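Local coordinates for protein flavin-dependent monooxygenase, oxygenase subunit HsaA (Mycobacterium tuberculosis, PDB 3AFF) that probably catalyses the FMNH2-dependent ortho-hydroxylation of the phenolic secosteroid 3-HSA to the catechol 3,4-DHSA during cholesterol breakdown, at residues A[295-300]-A[324-329]; A[86-91]-A[238-243]; A[332-337]-A[361-366]; A[164-169]-A[208-213]; A[144-149]-A[191-196]. All coordinates share one frame; numbering follows the deposited sequence.

Interaction 1. Residues A[295-300]-A[324-329]; sequences RQLIGN and RDQVRA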
# COMPACT_ATOMS: atom_id res chain seq x y z
N ARG A 295 21.11 -15.55 15.95
CA ARG A 295 21.76 -15.79 14.64
C ARG A 295 22.23 -14.49 14.04
O ARG A 295 23.29 -14.42 13.46
CB ARG A 295 20.78 -16.36 13.61
CG ARG A 295 20.28 -17.78 13.78
CD ARG A 295 19.26 -18.07 12.60
NE ARG A 295 17.95 -18.43 13.15
CZ ARG A 295 17.69 -19.59 13.76
NH1 ARG A 295 18.64 -20.53 13.87
NH2 ARG A 295 16.49 -19.82 14.27
N GLN A 296 21.36 -13.48 14.10
CA GLN A 296 21.66 -12.15 13.56
C GLN A 296 22.90 -11.52 14.27
O GLN A 296 23.87 -11.13 13.58
CB GLN A 296 20.41 -11.27 13.69
CG GLN A 296 20.52 -9.82 13.20
CD GLN A 296 19.21 -9.03 13.53
OE1 GLN A 296 18.68 -9.06 14.68
NE2 GLN A 296 18.64 -8.37 12.49
N LEU A 297 22.91 -11.49 15.61
CA LEU A 297 24.06 -10.88 16.36
C LEU A 297 25.42 -11.58 16.12
O LEU A 297 26.43 -10.94 15.86
CB LEU A 297 23.79 -10.92 17.86
CG LEU A 297 24.66 -10.10 18.85
CD1 LEU A 297 24.47 -8.61 18.60
CD2 LEU A 297 24.30 -10.45 20.26
N ILE A 298 25.42 -12.90 16.26
CA ILE A 298 26.63 -13.70 16.17
C ILE A 298 27.03 -13.84 14.72
O ILE A 298 28.21 -14.03 14.39
CB ILE A 298 26.37 -15.08 16.85
CG1 ILE A 298 27.68 -15.70 17.34
CG2 ILE A 298 25.49 -16.04 15.92
CD1 ILE A 298 28.49 -14.82 18.24
N GLY A 299 26.04 -13.71 13.82
CA GLY A 299 26.30 -13.66 12.40
C GLY A 299 27.21 -12.55 11.92
O GLY A 299 28.03 -12.77 11.02
N ASN A 300 27.03 -11.33 12.44
CA ASN A 300 27.91 -10.23 12.06
C ASN A 300 29.33 -10.45 12.60
O ASN A 300 30.29 -10.09 11.95
CB ASN A 300 27.32 -8.95 12.65
CG ASN A 300 25.99 -8.65 12.07
OD1 ASN A 300 25.02 -8.28 12.75
ND2 ASN A 300 25.92 -8.80 10.79
N ARG A 324 23.50 -1.50 13.75
CA ARG A 324 22.06 -1.44 13.75
C ARG A 324 21.48 -2.74 14.30
O ARG A 324 20.46 -2.70 14.98
CB ARG A 324 21.49 -1.04 12.39
CG ARG A 324 22.03 -1.78 11.20
CD ARG A 324 20.90 -2.13 10.15
NE ARG A 324 20.59 -3.59 10.20
CZ ARG A 324 20.55 -4.45 9.17
NH1 ARG A 324 20.78 -4.05 7.91
NH2 ARG A 324 20.26 -5.73 9.40
N ASP A 325 22.15 -3.86 14.07
CA ASP A 325 21.70 -5.12 14.65
C ASP A 325 21.81 -5.23 16.16
O ASP A 325 21.11 -6.06 16.74
CB ASP A 325 22.36 -6.34 13.94
CG ASP A 325 21.84 -6.54 12.52
OD1 ASP A 325 20.85 -5.87 12.15
OD2 ASP A 325 22.43 -7.35 11.76
N GLN A 326 22.64 -4.42 16.82
CA GLN A 326 22.69 -4.47 18.30
C GLN A 326 21.33 -4.15 18.90
O GLN A 326 20.83 -4.91 19.71
CB GLN A 326 23.74 -3.48 18.88
CG GLN A 326 25.16 -3.68 18.29
CD GLN A 326 25.87 -4.95 18.75
OE1 GLN A 326 26.88 -5.39 18.11
NE2 GLN A 326 25.41 -5.52 19.85
N VAL A 327 20.72 -3.03 18.54
CA VAL A 327 19.34 -2.77 18.99
C VAL A 327 18.30 -3.75 18.49
O VAL A 327 17.38 -4.05 19.24
CB VAL A 327 18.82 -1.29 18.76
CG1 VAL A 327 19.73 -0.33 19.48
CG2 VAL A 327 18.80 -0.98 17.32
N ARG A 328 18.42 -4.26 17.27
CA ARG A 328 17.39 -5.18 16.79
C ARG A 328 17.42 -6.47 17.64
O ARG A 328 16.38 -6.93 18.11
CB ARG A 328 17.58 -5.52 15.32
CG ARG A 328 17.63 -4.27 14.41
CD ARG A 328 17.29 -4.56 12.93
NE ARG A 328 17.17 -3.27 12.19
CZ ARG A 328 17.44 -3.11 10.88
NH1 ARG A 328 17.83 -4.15 10.15
NH2 ARG A 328 17.33 -1.91 10.29
N ALA A 329 18.61 -7.02 17.87
CA ALA A 329 18.74 -8.26 18.62
C ALA A 329 18.24 -8.12 20.04
O ALA A 329 17.46 -8.92 20.52
CB ALA A 329 20.17 -8.72 18.62
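The side chain of Q296 enters the partner helix as a knob, filling a hole edged by R324, D325, R328 and A329. Q296 CG, anti to the backbone N (chi1 179°), starts an extended chain that crosses D325, with CG 3.4 Å from D325 OD2 and the amide plane turned 33° from the carboxylate. Q296 NE2 comes to 3.4 Å from D325 OD1, yet the angle is too poor for a hydrogen bond. The other branch, Q296 OE1, faces R328 CB at 3.8 Å and is buried with no polar partner in the model. Beside this knob L297 CB lies 4.3 Å from A329 CB, and L297 CD1 touches Q326 NE2 at 3.5 Å. The segment axes approach to 9.4 Å at 155°, a near-antiparallel pairing of helices 286-309 and 316-342 within the helical C-terminal domain of the acyl-CoA dehydrogenase fold. Further out, D325 is steadied by its own helix: R324 NH2 forms a salt bridge to the syn lone pair of D325 OD1 at 2.8 Å, and R321 adds a weak, long ion pair. Q326, bent at chi2, turns its OE1 to a hydrogen bond with T239 on helix 233-259, where L297 also packs on S242 and V246.

Interaction 2. Residues A[86-91]-A[238-243]; sequences SSIVGV and PTTISA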
# COMPACT_ATOMS: atom_id res chain seq x y z
N SER A 86 31.13 -11.87 33.12
CA SER A 86 32.06 -12.72 32.35
C SER A 86 32.39 -12.13 30.99
O SER A 86 33.55 -12.09 30.57
CB SER A 86 31.55 -14.19 32.21
OG SER A 86 31.33 -14.76 33.49
N SER A 87 31.36 -11.72 30.26
CA SER A 87 31.59 -11.11 28.99
C SER A 87 32.55 -9.88 29.10
O SER A 87 33.48 -9.77 28.33
CB SER A 87 30.26 -10.65 28.42
OG SER A 87 30.37 -10.31 27.05
N ILE A 88 32.22 -8.95 30.00
CA ILE A 88 32.89 -7.67 30.12
C ILE A 88 34.35 -7.87 30.62
O ILE A 88 35.28 -7.42 30.00
CB ILE A 88 32.10 -6.79 31.11
CG1 ILE A 88 30.84 -6.31 30.41
CG2 ILE A 88 32.96 -5.60 31.55
CD1 ILE A 88 29.87 -5.52 31.32
N VAL A 89 34.52 -8.58 31.72
CA VAL A 89 35.86 -8.90 32.22
C VAL A 89 36.67 -9.74 31.20
O VAL A 89 37.83 -9.44 30.97
CB VAL A 89 35.82 -9.43 33.70
CG1 VAL A 89 37.28 -9.66 34.33
CG2 VAL A 89 35.06 -8.41 34.54
N GLY A 90 36.08 -10.76 30.53
CA GLY A 90 36.86 -11.48 29.49
C GLY A 90 37.30 -10.73 28.26
O GLY A 90 38.39 -10.97 27.75
N VAL A 91 36.47 -9.83 27.74
CA VAL A 91 36.79 -9.08 26.56
C VAL A 91 37.85 -8.02 26.91
O VAL A 91 38.60 -7.52 26.04
CB VAL A 91 35.51 -8.46 25.91
CG1 VAL A 91 35.11 -7.14 26.61
CG2 VAL A 91 35.79 -8.10 24.50
N PRO A 238 30.06 -3.15 21.73
CA PRO A 238 28.64 -3.45 22.05
C PRO A 238 28.22 -4.93 22.11
O PRO A 238 27.37 -5.26 22.89
CB PRO A 238 27.85 -2.70 20.93
CG PRO A 238 28.75 -2.64 19.84
CD PRO A 238 30.13 -2.34 20.50
N THR A 239 28.81 -5.82 21.29
CA THR A 239 28.47 -7.25 21.37
C THR A 239 28.73 -7.77 22.74
O THR A 239 28.03 -8.66 23.21
CB THR A 239 29.21 -8.10 20.28
OG1 THR A 239 28.96 -7.54 19.02
CG2 THR A 239 28.74 -9.55 20.24
N THR A 240 29.71 -7.22 23.44
CA THR A 240 30.00 -7.63 24.83
C THR A 240 28.80 -7.60 25.73
O THR A 240 28.67 -8.47 26.61
CB THR A 240 31.16 -6.71 25.48
OG1 THR A 240 31.48 -7.08 26.81
CG2 THR A 240 30.74 -5.20 25.56
N ILE A 241 27.94 -6.60 25.50
CA ILE A 241 26.69 -6.30 26.22
C ILE A 241 25.47 -7.07 25.60
O ILE A 241 24.70 -7.69 26.32
CB ILE A 241 26.45 -4.69 26.13
CG1 ILE A 241 27.41 -3.98 27.06
CG2 ILE A 241 25.07 -4.21 26.55
CD1 ILE A 241 27.98 -4.87 28.13
N SER A 242 25.35 -7.02 24.28
CA SER A 242 24.22 -7.61 23.60
C SER A 242 24.20 -9.14 23.72
O SER A 242 23.10 -9.71 23.85
CB SER A 242 24.19 -7.22 22.14
OG SER A 242 24.11 -5.79 22.01
N ALA A 243 25.37 -9.79 23.63
CA ALA A 243 25.37 -11.23 23.79
C ALA A 243 24.80 -11.78 25.11
O ALA A 243 23.98 -12.71 25.07
CB ALA A 243 26.68 -11.82 23.45
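S87 and T240 make the polar part of this contact. S87 OG, anti to its backbone N (chi1 -167°), donates to T240 O in the carbonyl plane, on a lone pair, with a C=O...donor angle of 124°. The 2.5 Å between S87 OG and T240 O is unusually short, so its exact length is doubtful. The van der Waals part centres on T240: its OG1 is packed against V91 CG1 at 3.6 Å and against I88 CA, also at 3.6 Å. An apolar contact lies alongside, where I88 CD1 meets I241 CD1 at 3.8 Å, the end of I241 coming back although its CB points away. Small side chains at the crossing agree with the close backbones, S87 CA and T240 CA being 5.7 Å apart and the segment axes 8.9 Å apart at 156°. The two segments thus run nearly antiparallel, joining helix 80-96 of the N-terminal helical region to helix 233-259 of the C-terminal one in the acyl-CoA dehydrogenase fold. I88 also touches S143 and lies beside W84, both FMN-binding by similarity. Around the pair, S87 packs on T72 of helix 65-76, T239 on V301 of helix 286-309, and P238 on R323 of helix 316-342.

Interaction 3. Residues A[332-337]-A[361-366]; sequences RSIASI and DAHAGR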
# COMPACT_ATOMS: atom_id res chain seq x y z
N ARG A 332 14.30 -7.33 20.18
CA ARG A 332 13.51 -8.56 19.96
C ARG A 332 13.53 -9.46 21.19
O ARG A 332 12.48 -10.00 21.61
CB ARG A 332 14.06 -9.37 18.79
CG ARG A 332 13.85 -8.78 17.41
CD ARG A 332 14.89 -9.47 16.43
NE ARG A 332 14.51 -10.70 15.65
CZ ARG A 332 13.30 -11.01 15.14
NH1 ARG A 332 12.22 -10.23 15.31
NH2 ARG A 332 13.17 -12.15 14.44
N SER A 333 14.73 -9.66 21.74
CA SER A 333 14.98 -10.44 22.91
C SER A 333 14.21 -9.96 24.08
O SER A 333 13.60 -10.76 24.75
CB SER A 333 16.50 -10.36 23.24
OG SER A 333 17.18 -11.16 22.31
N ILE A 334 14.27 -8.65 24.36
CA ILE A 334 13.61 -8.10 25.51
C ILE A 334 12.07 -8.20 25.28
O ILE A 334 11.30 -8.51 26.22
CB ILE A 334 14.04 -6.60 25.81
CG1 ILE A 334 15.01 -6.49 26.99
CG2 ILE A 334 12.92 -5.80 26.35
CD1 ILE A 334 16.46 -6.31 26.53
N ALA A 335 11.62 -7.94 24.07
CA ALA A 335 10.15 -8.02 23.77
C ALA A 335 9.60 -9.42 24.17
O ALA A 335 8.61 -9.53 24.86
CB ALA A 335 9.93 -7.78 22.33
N SER A 336 10.27 -10.47 23.69
CA SER A 336 10.02 -11.85 24.05
C SER A 336 10.11 -12.11 25.54
O SER A 336 9.30 -12.80 26.07
CB SER A 336 11.04 -12.73 23.35
OG SER A 336 10.86 -12.72 21.96
N ILE A 337 11.13 -11.61 26.22
CA ILE A 337 11.16 -11.71 27.68
C ILE A 337 9.93 -11.07 28.32
O ILE A 337 9.36 -11.62 29.28
CB ILE A 337 12.45 -11.08 28.28
CG1 ILE A 337 13.67 -11.85 27.82
CG2 ILE A 337 12.38 -11.07 29.78
CD1 ILE A 337 15.00 -11.23 28.25
N ASP A 361 17.15 -8.40 34.80
CA ASP A 361 18.56 -8.40 34.43
C ASP A 361 18.63 -7.94 33.04
O ASP A 361 19.47 -7.09 32.70
CB ASP A 361 19.23 -9.77 34.59
CG ASP A 361 19.56 -10.11 36.01
OD1 ASP A 361 19.40 -9.26 36.91
OD2 ASP A 361 19.94 -11.27 36.24
N ALA A 362 17.69 -8.43 32.22
CA ALA A 362 17.67 -8.03 30.82
C ALA A 362 17.36 -6.55 30.63
O ALA A 362 17.97 -5.89 29.77
CB ALA A 362 16.72 -8.89 29.96
N HIS A 363 16.36 -6.04 31.38
CA HIS A 363 16.03 -4.64 31.26
C HIS A 363 17.12 -3.69 31.77
O HIS A 363 17.31 -2.59 31.22
CB HIS A 363 14.70 -4.34 31.99
CG HIS A 363 13.51 -4.68 31.16
ND1 HIS A 363 13.15 -3.94 30.08
CD2 HIS A 363 12.66 -5.73 31.20
CE1 HIS A 363 12.13 -4.50 29.47
NE2 HIS A 363 11.78 -5.57 30.16
N ALA A 364 17.78 -4.11 32.86
CA ALA A 364 18.91 -3.38 33.43
C ALA A 364 20.00 -3.29 32.37
O ALA A 364 20.60 -2.22 32.17
CB ALA A 364 19.44 -4.11 34.69
N GLY A 365 20.26 -4.40 31.68
CA GLY A 365 21.23 -4.39 30.56
C GLY A 365 20.90 -3.36 29.51
O GLY A 365 21.76 -2.65 29.02
N ARG A 366 19.64 -3.37 29.07
CA ARG A 366 19.12 -2.43 28.11
C ARG A 366 19.29 -0.96 28.54
O ARG A 366 19.60 -0.13 27.69
CB ARG A 366 17.65 -2.76 27.80
CG ARG A 366 16.98 -1.95 26.69
CD ARG A 366 17.65 -1.87 25.28
NE ARG A 366 17.42 -0.49 24.78
CZ ARG A 366 18.16 0.18 23.87
NH1 ARG A 366 17.85 1.44 23.53
NH2 ARG A 366 19.22 -0.40 23.27
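I334 meets A362, H363 and R366, and I337 meets A362, across helices 316-342 and 354-370 of the C-terminal helical domain, whose segment axes approach to 10.3 Å at 148°. Aliphatic packing dominates. I337 CD1 presses on A362 CB at 3.4 Å, tighter than usual van der Waals contact, while I334 CG1 reaches the same methyl at 4.2 Å. I334 CD1 lies 3.6 Å from A362 O and 4.0 Å from R366 CB, crossing the arginine chain at about a right angle. A second kind of contact is aliphatic-to-ring. I334 CG1 stands over one face of the H363 imidazole, offset toward its rim, and I334 CG2 is 3.5 Å from H363 CE1. Both side-chain torsions of I334 depart from the staggered values (chi1 -104°), which fits a branch wedged between methyl, ring and arginine stem. H363 NE2 is hydrogen-bonded to D338, next after I337 on the partner helix, and its ring meets W359 of its own chain and W359 of a second subunit edge-to-face. Between the segments the contact rests on shape and apolar burial, with one polar tie between the same helices just beyond, at D338; it and the tryptophans probably limit how far the imidazole can turn.

Interaction 4. Residues A[164-169]-A[208-213]; sequences VDFGSF and LSYKAM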
# COMPACT_ATOMS: atom_id res chain seq x y z
N VAL A 164 42.95 16.89 23.18
CA VAL A 164 43.70 16.61 21.94
C VAL A 164 43.62 15.11 21.57
O VAL A 164 44.12 14.70 20.51
CB VAL A 164 45.23 17.00 22.12
CG1 VAL A 164 45.40 18.48 22.41
CG2 VAL A 164 45.83 16.12 23.18
N ASP A 165 43.05 14.28 22.46
CA ASP A 165 42.94 12.81 22.17
C ASP A 165 41.91 12.22 23.13
O ASP A 165 41.46 12.90 24.05
CB ASP A 165 44.31 12.16 22.42
CG ASP A 165 44.51 10.84 21.63
OD1 ASP A 165 43.56 10.23 21.09
OD2 ASP A 165 45.66 10.42 21.56
N PHE A 166 41.56 10.95 22.94
CA PHE A 166 40.51 10.27 23.72
C PHE A 166 40.83 8.75 23.69
O PHE A 166 41.14 8.19 22.61
CB PHE A 166 39.11 10.51 23.13
CG PHE A 166 38.01 10.05 24.03
CD1 PHE A 166 37.32 10.99 24.82
CD2 PHE A 166 37.70 8.70 24.15
CE1 PHE A 166 36.32 10.55 25.70
CE2 PHE A 166 36.72 8.23 25.04
CZ PHE A 166 36.04 9.20 25.83
N GLY A 167 40.75 8.11 24.84
CA GLY A 167 41.09 6.69 24.89
C GLY A 167 40.91 6.12 26.24
O GLY A 167 40.08 6.58 26.97
N SER A 168 41.67 5.07 26.55
CA SER A 168 41.59 4.38 27.84
C SER A 168 42.97 4.43 28.53
O SER A 168 44.02 4.17 27.89
CB SER A 168 41.17 2.90 27.70
OG SER A 168 40.24 2.70 26.62
N PHE A 169 42.92 4.73 29.83
CA PHE A 169 44.04 4.77 30.72
C PHE A 169 43.95 3.50 31.52
O PHE A 169 42.89 3.18 32.07
CB PHE A 169 43.94 6.01 31.68
CG PHE A 169 43.92 7.31 30.96
CD1 PHE A 169 45.09 7.97 30.66
CD2 PHE A 169 42.69 7.87 30.56
CE1 PHE A 169 45.09 9.21 29.98
CE2 PHE A 169 42.65 9.09 29.85
CZ PHE A 169 43.87 9.80 29.58
N LEU A 208 45.80 4.10 25.65
CA LEU A 208 45.63 3.66 24.28
C LEU A 208 44.47 4.47 23.67
O LEU A 208 43.34 4.43 24.20
CB LEU A 208 45.33 2.14 24.21
CG LEU A 208 44.94 1.65 22.81
CD1 LEU A 208 46.11 1.83 21.86
CD2 LEU A 208 44.48 0.19 22.81
N SER A 209 44.78 5.19 22.59
CA SER A 209 43.84 6.05 21.89
C SER A 209 42.82 5.23 21.06
O SER A 209 43.17 4.18 20.49
CB SER A 209 44.68 6.93 20.98
OG SER A 209 43.91 7.80 20.17
N TYR A 210 41.59 5.72 21.00
CA TYR A 210 40.54 5.14 20.13
C TYR A 210 40.97 5.31 18.68
O TYR A 210 40.69 4.43 17.86
CB TYR A 210 39.23 5.86 20.37
CG TYR A 210 38.45 5.37 21.57
CD1 TYR A 210 39.02 4.46 22.48
CD2 TYR A 210 37.13 5.79 21.78
CE1 TYR A 210 38.31 3.99 23.58
CE2 TYR A 210 36.39 5.30 22.94
CZ TYR A 210 37.01 4.44 23.81
OH TYR A 210 36.36 3.95 24.90
N LYS A 211 41.71 6.40 18.37
CA LYS A 211 42.15 6.62 17.02
C LYS A 211 43.10 5.46 16.57
O LYS A 211 42.89 4.81 15.51
CB LYS A 211 42.78 7.99 16.92
CG LYS A 211 43.38 8.25 15.53
CD LYS A 211 44.29 9.49 15.46
CE LYS A 211 44.38 9.98 13.99
NZ LYS A 211 42.97 10.10 13.33
N ALA A 212 44.09 5.17 17.41
CA ALA A 212 45.06 4.12 17.18
C ALA A 212 44.46 2.73 17.05
O ALA A 212 44.86 1.94 16.19
CB ALA A 212 46.18 4.15 18.33
N MET A 213 43.52 2.40 17.93
CA MET A 213 42.79 1.15 17.82
C MET A 213 42.08 1.09 16.43
O MET A 213 42.26 0.12 15.62
CB MET A 213 41.85 1.10 19.03
CG MET A 213 40.98 -0.09 19.26
SD MET A 213 40.78 -0.20 21.08
CE MET A 213 40.06 1.47 21.38
O HOH W 1 40.84 9.07 19.90
O HOH W 2 37.93 4.35 26.91
O HOH W 3 41.56 2.35 24.17
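The edge of the beta domain passes here from an antiparallel strand pair into an N-capped helix, with S209 bonded to D165 and Y210 to F166. S168 and L208 form a hydrogen-bonded pair, S168 N to L208 O at 3.0 Å and L208 N to S168 O at 2.9 Å. The next pair, G167 with S209, is non-hydrogen-bonded, and its CA atoms lie only 4.1 Å apart. Beyond it Y210 N, already in helix 210-214, donates almost straight (172°) to F166 O at 3.0 Å. S209 OG, anti to its backbone N (chi1 177°), accepts from K211 N and donates to the syn lone pair of D165 OD1 at 2.6 Å. The same D165 OD1 takes F166 N at 2.8 Å on its anti side, out of the carboxylate plane. The F166 and Y210 side chains run side by side, CE2 to CE2 3.6 Å, with planes 56° apart and F166 CD2 over one Y210 face. One water joins Y210 OH and S168 OG; the Y210 side chain also lies close to Y120, which binds FMN by similarity. With two donors on D165 OD1, the carboxylate probably orients the capping hydroxyl, and its negative charge would also be favourable near the first turn of the helix.

Interaction 5. Residues A[144-149]-A[191-196]; sequences GCDHAS and GSNTLV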
# COMPACT_ATOMS: atom_id res chain seq x y z
N GLY A 144 32.10 -6.16 37.67
CA GLY A 144 33.17 -7.09 38.14
C GLY A 144 34.49 -6.46 38.64
O GLY A 144 35.51 -7.16 38.72
N CYS A 145 34.46 -5.17 38.98
CA CYS A 145 35.67 -4.47 39.43
C CYS A 145 36.29 -5.03 40.70
O CYS A 145 37.48 -4.92 40.88
CB CYS A 145 35.45 -2.96 39.56
SG CYS A 145 34.18 -2.44 40.77
N ASP A 146 35.48 -5.63 41.56
CA ASP A 146 35.94 -6.23 42.81
C ASP A 146 36.78 -7.47 42.51
O ASP A 146 37.49 -7.95 43.38
CB ASP A 146 34.75 -6.57 43.74
CG ASP A 146 33.95 -5.31 44.23
OD1 ASP A 146 32.70 -5.22 43.95
OD2 ASP A 146 34.56 -4.41 44.92
N HIS A 147 36.74 -7.95 41.27
CA HIS A 147 37.50 -9.15 40.87
C HIS A 147 38.66 -8.83 39.94
O HIS A 147 39.22 -9.73 39.27
CB HIS A 147 36.57 -10.19 40.25
CG HIS A 147 35.57 -10.75 41.21
ND1 HIS A 147 35.89 -11.70 42.15
CD2 HIS A 147 34.24 -10.49 41.37
CE1 HIS A 147 34.81 -12.00 42.86
NE2 HIS A 147 33.80 -11.29 42.40
N ALA A 148 39.05 -7.56 39.88
CA ALA A 148 40.15 -7.17 38.99
C ALA A 148 41.28 -6.50 39.77
O ALA A 148 41.03 -5.86 40.80
CB ALA A 148 39.61 -6.23 37.93
N SER A 149 42.53 -6.60 39.30
CA SER A 149 43.53 -5.83 40.01
C SER A 149 44.13 -4.63 39.20
O SER A 149 45.10 -3.98 39.61
CB SER A 149 44.56 -6.78 40.65
OG SER A 149 45.06 -7.64 39.66
N GLY A 191 28.03 -6.20 40.65
CA GLY A 191 28.94 -5.37 41.47
C GLY A 191 29.57 -4.25 40.63
O GLY A 191 30.77 -4.01 40.68
N SER A 192 28.73 -3.58 39.85
CA SER A 192 29.17 -2.54 38.92
C SER A 192 29.46 -1.24 39.70
O SER A 192 28.77 -0.23 39.53
CB SER A 192 28.17 -2.36 37.77
OG SER A 192 27.91 -3.63 37.11
N ASN A 193 30.49 -1.31 40.56
CA ASN A 193 30.83 -0.22 41.49
C ASN A 193 31.63 0.95 40.88
O ASN A 193 31.93 0.96 39.68
CB ASN A 193 31.44 -0.79 42.80
CG ASN A 193 30.42 -1.52 43.65
OD1 ASN A 193 30.60 -2.68 44.01
ND2 ASN A 193 29.32 -0.86 43.95
N THR A 194 31.92 1.97 41.69
CA THR A 194 32.52 3.20 41.21
C THR A 194 34.02 3.37 41.51
O THR A 194 34.49 3.02 42.60
CB THR A 194 31.72 4.35 41.77
OG1 THR A 194 30.53 4.41 40.98
CG2 THR A 194 32.47 5.65 41.62
N LEU A 195 34.77 3.90 40.54
CA LEU A 195 36.26 3.91 40.65
C LEU A 195 36.67 5.35 40.80
O LEU A 195 36.43 6.18 39.91
CB LEU A 195 36.93 3.29 39.41
CG LEU A 195 36.35 2.01 38.80
CD1 LEU A 195 36.89 1.74 37.37
CD2 LEU A 195 36.60 0.83 39.75
N VAL A 196 37.30 5.65 41.93
CA VAL A 196 37.70 7.04 42.24
C VAL A 196 39.20 7.18 42.07
O VAL A 196 39.93 6.45 42.65
CB VAL A 196 37.27 7.46 43.69
CG1 VAL A 196 37.57 8.95 43.95
CG2 VAL A 196 35.77 7.17 43.91
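Two glycines with positive phi, G144 (64°) and G191 (54°), bring their CA atoms to 5.7 Å where a loop with a short 3-10 segment passes the start of strand 193-198. Each side is braced by its own backbone. H147 N bonds back to G144 O, while S192 sits at the centre of an inverse gamma turn closed by N193 N and G191 O at 2.7 Å. Between the segments no clear hydrogen bond forms, and the side chains meet by van der Waals contact. C145 carries most of it. Its SG lies between the backbone N and the carbonyl carbon (chi1 61°), a position that points the sulfur at the turn, 3.8 Å from G191 O and equally 3.8 Å from N193 CB. C145 CB in turn meets L195 CD2 at 4.0 Å. At the more open side D146 bends its carboxylate over the turn, with OD1 4.0 Å from G191 O and the end of N193 nearby. I178 of strand 177-179 touches C145, D146, N193 and L195. L195 also packs on T151 and V153 of strand 150-159, and lies near S119, while S192 OG bonds S143 OG; both S119 and S143 bind FMN by similarity. The loop connects strand 132-142 to strand 150-159 and lies against strand 177-179 and the start of strand 193-198. G144 bonds through its backbone to T190, and N193 to S142, the latter joining strand 193-198 to strand 132-142.

How the interactions relate
Interactions 1, 2 and 3 are helix-on-helix contacts, whereas 4 and 5 reach the same beta sheet, 4 where a strand passes into a helix and 5 where a loop meets a strand. Interaction 2 lies about 3 Å from the chain centre; the other four are 13 to 18 Å out, though still buried. Helix 316-342 serves interactions 1 and 3, and Q326 of interaction 1 reaches T239 of interaction 2. Their chemistry varies: a glutamine knob beside a salt bridge in 1, a serine bond in 2, apolar packing in 3. Interaction 4 combines backbone bonds, a serine-aspartate bond and an aromatic pair, interaction 5 loop packing. V89 touches G144, linking 2 to 5; interactions 3 and 4 each also meet another subunit.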